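Local coordinates for DNA replication licensing factor MCM related protein (Thermoplasma acidophilum, PDB 4ME3) that is the zinc-binding N-terminal part of an archaeal MCM protein, which probably acts as an ATP-driven helicase that binds single-stranded DNA during replication, at residues 19-22 / 23-26. Numbering follows the deposited sequence.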
loop_
_atom_site.group_PDB
_atom_site.type_symbol
_atom_site.label_atom_id
_atom_site.label_comp_id
_atom_site.label_asym_id
_atom_site.label_seq_id
_atom_site.Cartn_x
_atom_site.Cartn_y
_atom_site.Cartn_z
ATOM N N ASP A 19 2.104 14.050 13.460
ATOM C CA ASP A 19 1.785 14.424 14.836
ATOM C C ASP A 19 0.384 13.955 15.212
ATOM O O ASP A 19 0.160 13.491 16.324
ATOM C CB ASP A 19 1.905 15.937 15.038
ATOM C CG ASP A 19 3.343 16.392 15.192
ATOM O OD1 ASP A 19 4.202 15.558 15.551
ATOM O OD2 ASP A 19 3.615 17.590 14.964
ATOM N N LEU A 20 -0.555 14.072 14.278
ATOM C CA LEU A 20 -1.922 13.620 14.512
ATOM C C LEU A 20 -1.978 12.101 14.734
ATOM O O LEU A 20 -2.681 11.622 15.626
ATOM C CB LEU A 20 -2.825 14.039 13.351
ATOM C CG LEU A 20 -3.156 15.535 13.310
ATOM C CD1 LEU A 20 -3.692 15.943 11.948
ATOM C CD2 LEU A 20 -4.155 15.887 14.395
ATOM N N TRP A 21 -1.239 11.346 13.927
ATOM C CA TRP A 21 -1.163 9.898 14.117
ATOM C C TRP A 21 -0.560 9.557 15.473
ATOM O O TRP A 21 -1.041 8.663 16.168
ATOM C CB TRP A 21 -0.319 9.240 13.024
ATOM C CG TRP A 21 -1.058 8.962 11.753
ATOM C CD1 TRP A 21 -0.829 9.527 10.532
ATOM C CD2 TRP A 21 -2.145 8.046 11.573
ATOM N NE1 TRP A 21 -1.707 9.021 9.605
ATOM C CE2 TRP A 21 -2.524 8.108 10.217
ATOM C CE3 TRP A 21 -2.833 7.180 12.425
ATOM C CZ2 TRP A 21 -3.557 7.333 9.693
ATOM C CZ3 TRP A 21 -3.860 6.414 11.905
ATOM C CH2 TRP A 21 -4.212 6.495 10.552
ATOM N N ARG A 22 0.509 10.256 15.841
ATOM C CA ARG A 22 1.196 9.980 17.101
ATOM C C ARG A 22 0.242 10.058 18.290
ATOM O O ARG A 22 0.207 9.156 19.127
ATOM C CB ARG A 22 2.360 10.951 17.308
ATOM C CG ARG A 22 3.560 10.670 16.425
ATOM C CD ARG A 22 4.792 11.430 16.889
ATOM N NE ARG A 22 5.876 11.338 15.917
ATOM C CZ ARG A 22 6.039 12.170 14.893
ATOM N NH1 ARG A 22 5.195 13.175 14.697
ATOM N NH2 ARG A 22 7.056 12.002 14.059
ATOM N N ASP A 23 -0.525 11.137 18.364
ATOM C CA ASP A 23 -1.473 11.308 19.455
ATOM C C ASP A 23 -2.575 10.260 19.384
ATOM O O ASP A 23 -3.026 9.750 20.410
ATOM C CB ASP A 23 -2.088 12.705 19.413
ATOM C CG ASP A 23 -1.203 13.756 20.034
ATOM O OD1 ASP A 23 -0.246 13.390 20.747
ATOM O OD2 ASP A 23 -1.479 14.954 19.808
ATOM N N PHE A 24 -3.010 9.936 18.170
ATOM C CA PHE A 24 -4.087 8.970 17.994
ATOM C C PHE A 24 -3.716 7.591 18.538
ATOM O O PHE A 24 -4.478 6.984 19.295
ATOM C CB PHE A 24 -4.477 8.841 16.519
ATOM C CG PHE A 24 -5.420 7.710 16.258
ATOM C CD1 PHE A 24 -6.764 7.827 16.577
ATOM C CD2 PHE A 24 -4.963 6.518 15.726
ATOM C CE1 PHE A 24 -7.634 6.779 16.355
ATOM C CE2 PHE A 24 -5.827 5.467 15.507
ATOM C CZ PHE A 24 -7.165 5.598 15.819
ATOM N N PHE A 25 -2.548 7.094 18.143
ATOM C CA PHE A 25 -2.127 5.757 18.536
ATOM C C PHE A 25 -2.117 5.641 20.055
ATOM O O PHE A 25 -2.549 4.633 20.614
ATOM C CB PHE A 25 -0.736 5.437 17.986
ATOM C CG PHE A 25 -0.696 5.206 16.499
ATOM C CD1 PHE A 25 -1.686 4.470 15.861
ATOM C CD2 PHE A 25 0.344 5.714 15.741
ATOM C CE1 PHE A 25 -1.640 4.259 14.498
ATOM C CE2 PHE A 25 0.394 5.506 14.376
ATOM C CZ PHE A 25 -0.599 4.774 13.756
ATOM N N ARG A 26 -1.628 6.683 20.720
ATOM C CA ARG A 26 -1.552 6.688 22.178
ATOM C C ARG A 26 -2.933 6.810 22.813
ATOM O O ARG A 26 -3.319 5.987 23.647
ATOM C CB ARG A 26 -0.666 7.837 22.663
ATOM C CG ARG A 26 -0.398 7.798 24.158
ATOM C CD ARG A 26 0.338 9.035 24.651
ATOM N NE ARG A 26 0.566 10.025 23.600
ATOM C CZ ARG A 26 1.624 10.044 22.794
ATOM N NH1 ARG A 26 2.572 9.119 22.894
ATOM N NH2 ARG A 26 1.735 10.993 21.875
#
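Trp-21 sets the rim of the six-membered half of its indole across the ring of Phe-25, one turn further along the amphipathic helix 14-27 of the MCM N-terminal domain. The two planes are nearly parallel, 23° apart, but slid so far that they barely overlap, and touch mainly where CE3 of Trp-21 meets CZ of Phe-25 at 3.5 Å. Phe-24 joins this aromatic cluster more loosely, its CD2 lying 4.0 Å from CZ3 of Trp-21 and its plane turned 80° to the indole. With CG anti to the backbone N (chi1 171°), the Phe-24 ring lies side by side with the indole, and both touch Leu-54 of helix 51-57. Large aromatic residues suit this buried side; tryptophan also offers NE1, which donates a hydrogen bond to the backbone O of Tyr-72. Phe-25 also packs on Val-79 and Ile-80 of helix 69-84; cut back to alanine, it would probably leave a gap between the indole and that helix. Charged residues line the more exposed side. Arg-22, whose several N-H groups suit two carboxylates, forms salt bridges from NH1 to Asp-19 OD1 (2.7 Å) and from NE to Asp-83. Arg-26 folds back at chi3, its NH2 making a weak hydrogen bond of 3.3 Å to Asp-23 OD1, part of a salt bridge, at the guanidinium edge, while Arg-22 O lies over one guanidinium face, offset toward the rim, 3.6 Å from Arg-26 NH2.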